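Side-chain contacts in fatty acid-binding protein homolog 1 (Echinococcus granulosus, PDB 1O8V), which binds fatty acids inside a beta-barrel and has been implicated in the uptake, storage and transport of lipids in a parasite unable to make most of its own: residues 17-20 / 21-24; 31-34 / 35-39; 96-100 / 101-105. All coordinates share one frame; numbering follows the deposited sequence.

All three contacts are local, each between neighbouring parts of one continuous stretch, and together they show how chemistry follows position in a fatty acid-binding protein. Contacts 1 and 2 lie on the successive helices 17-24 and 28-36, which pack on each other; each is partly buried. Phe17, Met21, Gly34 and Val37 touch palmitate, while Asp18, Glu22, Arg31 and Asn35 bind water and line the join between the helices. Contact 3 is the turn of a beta hairpin, largely at the surface, and relies on backbone amides, carboxylates and waters. It meets contact 1 through Leu24, whose CD2 packs 3.6 Å from Thr104 OG1, whereas contacts 2 and 3 stay about 13 Å apart at their nearest atoms.

Contact 1 of 3, residues 17-20 / 21-24; sequences FDKI and MERL. With PLM (palmitic acid), chain B.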
loop_
_atom_site.group_PDB
_atom_site.type_symbol
_atom_site.label_atom_id
_atom_site.label_comp_id
_atom_site.label_asym_id
_atom_site.label_seq_id
_atom_site.Cartn_x
_atom_site.Cartn_y
_atom_site.Cartn_z
ATOM N N PHE A 17 4.566 3.053 10.985
ATOM C CA PHE A 17 3.458 2.157 10.668
ATOM C C PHE A 17 2.681 1.766 11.912
ATOM O O PHE A 17 1.465 1.533 11.828
ATOM C CB PHE A 17 3.964 0.894 9.968
ATOM C CG PHE A 17 2.907 0.115 9.216
ATOM C CD1 PHE A 17 2.118 0.726 8.266
ATOM C CD2 PHE A 17 2.773 -1.250 9.416
ATOM C CE1 PHE A 17 1.210 -0.003 7.536
ATOM C CE2 PHE A 17 1.837 -1.991 8.709
ATOM C CZ PHE A 17 1.073 -1.374 7.771
ATOM N N ASP A 18 3.381 1.621 13.041
ATOM C CA ASP A 18 2.689 1.350 14.299
ATOM C C ASP A 18 1.645 2.408 14.609
ATOM O O ASP A 18 0.504 2.084 14.917
ATOM C CB ASP A 18 3.662 1.176 15.472
ATOM C CG ASP A 18 4.656 2.329 15.629
ATOM O OD1 ASP A 18 4.953 3.098 14.683
ATOM O OD2 ASP A 18 5.242 2.512 16.724
ATOM N N LYS A 19 2.024 3.662 14.470
ATOM C CA LYS A 19 1.106 4.757 14.724
ATOM C C LYS A 19 -0.080 4.771 13.763
ATOM O O LYS A 19 -1.181 5.075 14.176
ATOM C CB LYS A 19 1.845 6.085 14.720
ATOM C CG LYS A 19 2.954 6.077 15.750
ATOM C CD LYS A 19 3.727 7.347 15.762
ATOM C CE LYS A 19 4.518 7.491 17.036
ATOM N NZ LYS A 19 5.065 8.869 17.163
ATOM N N ILE A 20 0.139 4.404 12.495
ATOM C CA ILE A 20 -0.943 4.304 11.515
ATOM C C ILE A 20 -1.929 3.219 11.953
ATOM O O ILE A 20 -3.139 3.433 11.984
ATOM C CB ILE A 20 -0.371 3.951 10.109
ATOM C CG1 ILE A 20 0.369 5.147 9.507
ATOM C CG2 ILE A 20 -1.470 3.488 9.172
ATOM C CD1 ILE A 20 -0.503 6.328 9.150
ATOM N N MET A 21 -1.400 2.039 12.266
ATOM C CA MET A 21 -2.271 0.937 12.671
ATOM C C MET A 21 -3.068 1.276 13.938
ATOM O O MET A 21 -4.221 0.898 14.066
ATOM C CB MET A 21 -1.435 -0.340 12.894
ATOM C CG MET A 21 -0.890 -0.963 11.617
ATOM S SD MET A 21 -0.129 -2.577 11.872
ATOM C CE MET A 21 1.333 -2.107 12.778
ATOM N N GLU A 22 -2.419 1.946 14.881
ATOM C CA GLU A 22 -3.061 2.341 16.130
ATOM C C GLU A 22 -4.244 3.268 15.831
ATOM O O GLU A 22 -5.339 3.084 16.342
ATOM C CB GLU A 22 -2.028 3.003 17.071
ATOM C CG GLU A 22 -1.029 1.989 17.643
ATOM C CD GLU A 22 0.319 2.520 18.119
ATOM O OE1 GLU A 22 0.503 3.741 18.202
ATOM O OE2 GLU A 22 1.195 1.662 18.430
ATOM N N ARG A 23 -4.037 4.234 14.944
ATOM C CA ARG A 23 -5.100 5.180 14.602
ATOM C C ARG A 23 -6.267 4.531 13.876
ATOM O O ARG A 23 -7.399 4.962 14.012
ATOM C CB ARG A 23 -4.531 6.342 13.756
ATOM C CG ARG A 23 -5.464 7.501 13.527
ATOM C CD ARG A 23 -5.934 8.198 14.797
ATOM N NE ARG A 23 -4.813 8.767 15.503
ATOM C CZ ARG A 23 -4.365 10.004 15.331
ATOM N NH1 ARG A 23 -4.975 10.832 14.491
ATOM N NH2 ARG A 23 -3.287 10.410 15.999
ATOM N N LEU A 24 -5.970 3.506 13.091
ATOM C CA LEU A 24 -6.987 2.792 12.298
ATOM C C LEU A 24 -7.758 1.744 13.105
ATOM O O LEU A 24 -8.721 1.153 12.593
ATOM C CB LEU A 24 -6.337 2.125 11.099
ATOM C CG LEU A 24 -5.850 3.064 10.003
ATOM C CD1 LEU A 24 -5.020 2.318 8.963
ATOM C CD2 LEU A 24 -7.031 3.789 9.387
HETATM C C1 PLM B . 2.603 -0.187 1.702
HETATM O O1 PLM B . 3.752 -0.492 2.209
HETATM O O2 PLM B . 2.434 -0.427 0.418
HETATM C C2 PLM B . 1.539 0.431 2.606
HETATM C C3 PLM B . 0.222 -0.330 2.582
HETATM C C4 PLM B . -0.693 0.246 3.666
HETATM C C5 PLM B . -2.070 -0.402 3.607
HETATM C C6 PLM B . -3.080 0.226 4.580
HETATM C C7 PLM B . -2.758 0.092 6.071
HETATM C C8 PLM B . -3.378 -1.169 6.621
HETATM C C9 PLM B . -2.992 -1.489 8.055
HETATM C CA PLM B . -3.005 -2.992 8.269
HETATM C CB PLM B . -1.721 -3.537 8.836
HETATM C CC PLM B . -1.682 -5.061 8.939
HETATM C CD PLM B . -0.293 -5.592 8.661
HETATM C CE PLM B . -0.085 -6.151 7.262
HETATM C CF PLM B . 1.381 -6.514 7.046
HETATM C CG PLM B . 1.687 -7.075 5.660
HETATM O O HOH W 1 3.956 1.990 18.951
#
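One face of the Phe17 ring is covered by Met21, whose CG sits 4.3 Å from the ring centroid and only 15° off the normal, a CH-pi contact displaced toward the rim. The sulfur follows at a slant: SD of Met21 is 4.4 Å from the same centroid, which makes this a Met-aromatic contact, and CE of Met21 ends 3.8 Å from CD2 of Phe17. The bend at chi3 of Met21 (-70°) sets that methyl outside the rim of the ring, beside CD2 and the carbonyl oxygen of Phe17. Palmitate approaches the ring obliquely, its CB carbon 3.7 Å from Phe17 CZ and 3.6 Å from Met21 SD, so ring and thioether touch the same part of the acyl chain. Arg128, which binds the fatty acid, also makes a cation-pi contact with Phe17.

One turn further along the helix, Ile20 and Leu24 lie side by side, CG2 against CD1, and Ile20 also packs on strands 114-121 and 124-132. On the polar side, Asp18 and Glu22 bring like charges within 4.5 Å (OD2 to OE2). A water donates to both oxygens, which probably eases their repulsion. Beneath the side chains run regular i to i+4 backbone bonds, such as Met21 N to Phe17 O, while Arg23 reaches away to Asp122 and Glu123.

The helix is thus amphipathic: a soft, polarisable aromatic-sulfur surface meets the lipid, and hydrated carboxylates occupy its polar side.

Contact 2 of 3, residues 31-34 / 35-39; sequences RKMG and NLVKP. With PLM (palmitic acid), chain B.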
loop_
_atom_site.group_PDB
_atom_site.type_symbol
_atom_site.label_atom_id
_atom_site.label_comp_id
_atom_site.label_asym_id
_atom_site.label_seq_id
_atom_site.Cartn_x
_atom_site.Cartn_y
_atom_site.Cartn_z
ATOM N N ARG A 31 -1.256 -5.818 15.122
ATOM C CA ARG A 31 -0.250 -4.777 15.103
ATOM C C ARG A 31 1.138 -5.347 15.364
ATOM O O ARG A 31 2.107 -4.894 14.744
ATOM C CB ARG A 31 -0.544 -3.670 16.119
ATOM C CG ARG A 31 -1.812 -2.893 15.847
ATOM C CD ARG A 31 -1.870 -1.520 16.514
ATOM N NE ARG A 31 -1.408 -1.560 17.903
ATOM C CZ ARG A 31 -2.164 -1.848 18.971
ATOM N NH1 ARG A 31 -3.450 -2.123 18.853
ATOM N NH2 ARG A 31 -1.611 -1.852 20.172
ATOM N N LYS A 32 1.233 -6.299 16.283
ATOM C CA LYS A 32 2.484 -7.012 16.546
ATOM C C LYS A 32 3.018 -7.629 15.262
ATOM O O LYS A 32 4.202 -7.490 14.950
ATOM C CB LYS A 32 2.253 -8.103 17.600
ATOM C CG LYS A 32 3.490 -8.791 18.104
ATOM C CD LYS A 32 3.125 -9.866 19.120
ATOM C CE LYS A 32 4.262 -10.850 19.320
ATOM N NZ LYS A 32 3.946 -11.873 20.361
ATOM N N MET A 33 2.149 -8.303 14.525
ATOM C CA MET A 33 2.518 -8.881 13.233
ATOM C C MET A 33 2.902 -7.791 12.240
ATOM O O MET A 33 3.933 -7.878 11.580
ATOM C CB MET A 33 1.357 -9.686 12.667
ATOM C CG MET A 33 1.630 -10.279 11.289
ATOM S SD MET A 33 2.641 -11.775 11.257
ATOM C CE MET A 33 2.742 -12.261 13.025
ATOM N N GLY A 34 2.078 -6.757 12.136
ATOM C CA GLY A 34 2.293 -5.705 11.166
ATOM C C GLY A 34 3.616 -4.986 11.358
ATOM O O GLY A 34 4.206 -4.513 10.390
ATOM N N ASN A 35 4.082 -4.909 12.600
ATOM C CA ASN A 35 5.318 -4.210 12.917
ATOM C C ASN A 35 6.559 -5.077 12.623
ATOM O O ASN A 35 7.683 -4.551 12.519
ATOM C CB ASN A 35 5.299 -3.744 14.390
ATOM C CG ASN A 35 4.393 -2.513 14.621
ATOM O OD1 ASN A 35 4.400 -1.581 13.817
ATOM N ND2 ASN A 35 3.633 -2.496 15.740
ATOM N N LEU A 36 6.351 -6.382 12.523
ATOM C CA LEU A 36 7.436 -7.342 12.295
ATOM C C LEU A 36 7.702 -7.556 10.800
ATOM O O LEU A 36 8.855 -7.684 10.361
ATOM C CB LEU A 36 7.116 -8.705 12.962
ATOM C CG LEU A 36 7.430 -8.948 14.442
ATOM C CD1 LEU A 36 6.805 -10.246 14.936
ATOM C CD2 LEU A 36 8.929 -8.925 14.711
ATOM N N VAL A 37 6.638 -7.606 10.012
ATOM C CA VAL A 37 6.756 -8.133 8.650
ATOM C C VAL A 37 7.361 -7.143 7.659
ATOM O O VAL A 37 7.260 -5.916 7.794
ATOM C CB VAL A 37 5.415 -8.712 8.128
ATOM C CG1 VAL A 37 4.892 -9.806 9.062
ATOM C CG2 VAL A 37 4.388 -7.637 7.913
ATOM N N LYS A 38 8.043 -7.710 6.669
ATOM C CA LYS A 38 8.724 -6.960 5.620
ATOM C C LYS A 38 8.233 -7.531 4.295
ATOM O O LYS A 38 8.852 -8.449 3.727
ATOM C CB LYS A 38 10.239 -7.097 5.741
ATOM C CG LYS A 38 10.813 -6.644 7.065
ATOM C CD LYS A 38 12.314 -6.929 7.155
ATOM C CE LYS A 38 12.809 -6.841 8.581
ATOM N NZ LYS A 38 14.285 -6.631 8.644
ATOM N N PRO A 39 7.124 -7.019 3.787
ATOM C CA PRO A 39 6.512 -7.619 2.608
ATOM C C PRO A 39 7.237 -7.309 1.326
ATOM O O PRO A 39 8.060 -6.393 1.241
ATOM C CB PRO A 39 5.111 -6.999 2.570
ATOM C CG PRO A 39 5.239 -5.736 3.251
ATOM C CD PRO A 39 6.336 -5.873 4.273
HETATM C C1 PLM B . 2.603 -0.187 1.702
HETATM O O1 PLM B . 3.752 -0.492 2.209
HETATM O O2 PLM B . 2.434 -0.427 0.418
HETATM C C2 PLM B . 1.539 0.431 2.606
HETATM C C3 PLM B . 0.222 -0.330 2.582
HETATM C C4 PLM B . -0.693 0.246 3.666
HETATM C C5 PLM B . -2.070 -0.402 3.607
HETATM C C6 PLM B . -3.080 0.226 4.580
HETATM C C7 PLM B . -2.758 0.092 6.071
HETATM C C8 PLM B . -3.378 -1.169 6.621
HETATM C C9 PLM B . -2.992 -1.489 8.055
HETATM C CA PLM B . -3.005 -2.992 8.269
HETATM C CB PLM B . -1.721 -3.537 8.836
HETATM C CC PLM B . -1.682 -5.061 8.939
HETATM C CD PLM B . -0.293 -5.592 8.661
HETATM C CE PLM B . -0.085 -6.151 7.262
HETATM C CF PLM B . 1.381 -6.514 7.046
HETATM C CG PLM B . 1.687 -7.075 5.660
HETATM O O HOH W 2 1.414 -0.865 17.541
HETATM O O HOH W 3 4.968 -4.416 7.868
#
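Val37 and Met33 meet at about a right angle, Val37 CG1 resting 3.7 Å from Met33 SD. A chi1 of -57° sets that branch anti to the carbonyl carbon, on the Met33 side, and places Val37 CG2 between N and the carbonyl carbon, 3.3 Å from palmitate CF. Gly34 lies beside it, its backbone directly against the acyl chain, CA 3.6 Å from palmitate CD.

These groups sit at the C-terminal end of the second helix, where the chain leaves for the barrel strand beside the fatty-acid tail. Met33 O accepts from two amides: Val37 N arrives nearly along the carbonyl axis, whereas Leu36 N comes from above the carbonyl plane, 61° out of it, and bonds weakly to Lys32 O as well. A water donates to both Gly34 O and Val37 O, tying the helix end to the departing chain. Another water, in the Arg31 guanidinium plane, accepts from Arg31 NE and Asn35 ND2, while Arg31 NH1 bonds to Val26 O.

Arg31 and Asn35 pack on helix 17-24; Met33 touches Phe59 and Val37 touches Thr58. Pro39 then leads into strand 40-47, its backbone pairing with Met11 of strand 7-15.

Contact 3 of 3, residues 96-100 / 101-105; sequences EQDDK and TKVTY
Asp99 OD1 gathers two backbone amides of the turn, each 2.8 Å away: Thr101 N approaches nearly along the C-O axis, and Lys102 N from above the carboxylate plane, 36° out of it. With CG of Asp99 set between its own N and carbonyl carbon (chi1 71°), the carboxylate folds back over the turn to collect both. The return bond, Asp99 N to Lys102 O, is almost straight at 176°. Asp98 OD1 takes Lys100 N at 2.9 Å, an Asx turn, and a water joins Asp99 O to Thr101 OG1.

Where the two strands flank the turn, Gln97 and Thr104 form a hydrogen-bonded antiparallel pair, each amide bonded to the other's carbonyl. Their side chains run alongside each other, and a water links Gln97 OE1 to Thr104 OG1, 2.7 and 2.8 Å away; Gln97 NE2 is satisfied by Glu74. Two of the charged groups have salt-bridge partners: Asp99 OD2 with Arg80 and Lys102 NZ with Asp122.

On the side of Glu96 and Asp98, Val103 CG1 lies over one face of the Tyr105 ring. The hairpin is flanked by strands 81-89 and 114-121 of the barrel, while Asp99, Lys102 and Thr104 pack against Leu24 of helix 17-24.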
loop_
_atom_site.group_PDB
_atom_site.type_symbol
_atom_site.label_atom_id
_atom_site.label_comp_id
_atom_site.label_asym_id
_atom_site.label_seq_id
_atom_site.Cartn_x
_atom_site.Cartn_y
_atom_site.Cartn_z
ATOM N N GLU A 96 -6.207 5.992 -2.217
ATOM C CA GLU A 96 -7.023 6.256 -1.028
ATOM C C GLU A 96 -7.825 5.031 -0.619
ATOM O O GLU A 96 -8.231 4.250 -1.465
ATOM C CB GLU A 96 -7.989 7.418 -1.224
ATOM C CG GLU A 96 -9.043 7.129 -2.283
ATOM C CD GLU A 96 -9.959 8.316 -2.544
ATOM O OE1 GLU A 96 -9.584 9.295 -3.229
ATOM O OE2 GLU A 96 -11.103 8.221 -2.058
ATOM N N GLN A 97 -8.084 4.908 0.675
ATOM C CA GLN A 97 -8.867 3.806 1.252
ATOM C C GLN A 97 -9.806 4.382 2.301
ATOM O O GLN A 97 -9.357 4.801 3.373
ATOM C CB GLN A 97 -7.970 2.772 1.927
ATOM C CG GLN A 97 -6.981 2.091 1.027
ATOM C CD GLN A 97 -6.022 1.242 1.767
ATOM O OE1 GLN A 97 -5.552 1.623 2.846
ATOM N NE2 GLN A 97 -5.628 0.128 1.153
ATOM N N ASP A 98 -11.104 4.395 2.025
ATOM C CA ASP A 98 -12.101 4.925 2.948
ATOM C C ASP A 98 -12.784 3.766 3.657
ATOM O O ASP A 98 -13.497 2.981 3.028
ATOM C CB ASP A 98 -13.121 5.742 2.138
ATOM C CG ASP A 98 -14.284 6.198 2.952
ATOM O OD1 ASP A 98 -14.173 6.245 4.198
ATOM O OD2 ASP A 98 -15.341 6.558 2.373
ATOM N N ASP A 99 -12.615 3.680 4.976
ATOM C CA ASP A 99 -13.201 2.605 5.754
ATOM C C ASP A 99 -14.479 3.033 6.486
ATOM O O ASP A 99 -15.050 2.248 7.248
ATOM C CB ASP A 99 -12.163 1.946 6.691
ATOM C CG ASP A 99 -11.754 2.821 7.854
ATOM O OD1 ASP A 99 -12.553 3.640 8.318
ATOM O OD2 ASP A 99 -10.643 2.714 8.383
ATOM N N LYS A 100 -14.908 4.267 6.223
ATOM C CA LYS A 100 -16.140 4.908 6.758
ATOM C C LYS A 100 -15.925 5.611 8.097
ATOM O O LYS A 100 -16.822 6.358 8.565
ATOM C CB LYS A 100 -17.345 3.958 6.853
ATOM C CG LYS A 100 -17.726 3.250 5.587
ATOM C CD LYS A 100 -18.812 2.205 5.903
ATOM C CE LYS A 100 -19.423 1.573 4.660
ATOM N NZ LYS A 100 -19.406 0.073 4.750
ATOM N N THR A 101 -14.777 5.367 8.731
ATOM C CA THR A 101 -14.367 6.127 9.907
ATOM C C THR A 101 -13.156 6.994 9.580
ATOM O O THR A 101 -13.122 8.174 9.945
ATOM C CB THR A 101 -14.023 5.195 11.063
ATOM O OG1 THR A 101 -15.213 4.496 11.491
ATOM C CG2 THR A 101 -13.543 5.987 12.301
ATOM N N LYS A 102 -12.148 6.366 8.959
ATOM C CA LYS A 102 -10.920 7.016 8.529
ATOM C C LYS A 102 -10.707 6.838 7.045
ATOM O O LYS A 102 -11.041 5.795 6.494
ATOM C CB LYS A 102 -9.725 6.398 9.239
ATOM C CG LYS A 102 -9.717 6.522 10.740
ATOM C CD LYS A 102 -9.673 7.951 11.196
ATOM C CE LYS A 102 -9.542 8.048 12.706
ATOM N NZ LYS A 102 -9.658 9.465 13.176
ATOM N N VAL A 103 -10.074 7.827 6.427
ATOM C CA VAL A 103 -9.552 7.671 5.079
ATOM C C VAL A 103 -8.040 7.553 5.224
ATOM O O VAL A 103 -7.402 8.383 5.868
ATOM C CB VAL A 103 -9.923 8.840 4.149
ATOM C CG1 VAL A 103 -9.354 8.624 2.762
ATOM C CG2 VAL A 103 -11.411 9.014 4.057
ATOM N N THR A 104 -7.490 6.507 4.624
ATOM C CA THR A 104 -6.051 6.313 4.553
ATOM C C THR A 104 -5.584 6.806 3.195
ATOM O O THR A 104 -6.156 6.419 2.178
ATOM C CB THR A 104 -5.676 4.846 4.719
ATOM O OG1 THR A 104 -6.159 4.345 5.975
ATOM C CG2 THR A 104 -4.167 4.679 4.737
ATOM N N TYR A 105 -4.552 7.645 3.182
ATOM C CA TYR A 105 -3.964 8.170 1.962
ATOM C C TYR A 105 -2.571 7.579 1.819
ATOM O O TYR A 105 -1.696 7.806 2.648
ATOM C CB TYR A 105 -3.888 9.695 1.988
ATOM C CG TYR A 105 -5.217 10.381 2.089
ATOM C CD1 TYR A 105 -6.001 10.599 0.971
ATOM C CD2 TYR A 105 -5.692 10.827 3.309
ATOM C CE1 TYR A 105 -7.213 11.244 1.074
ATOM C CE2 TYR A 105 -6.908 11.490 3.418
ATOM C CZ TYR A 105 -7.669 11.684 2.303
ATOM O OH TYR A 105 -8.868 12.326 2.440
HETATM O O HOH W 4 -6.221 1.630 5.429
HETATM O O HOH W 5 -8.904 3.757 6.002
HETATM O O HOH W 6 -15.132 2.200 9.945
#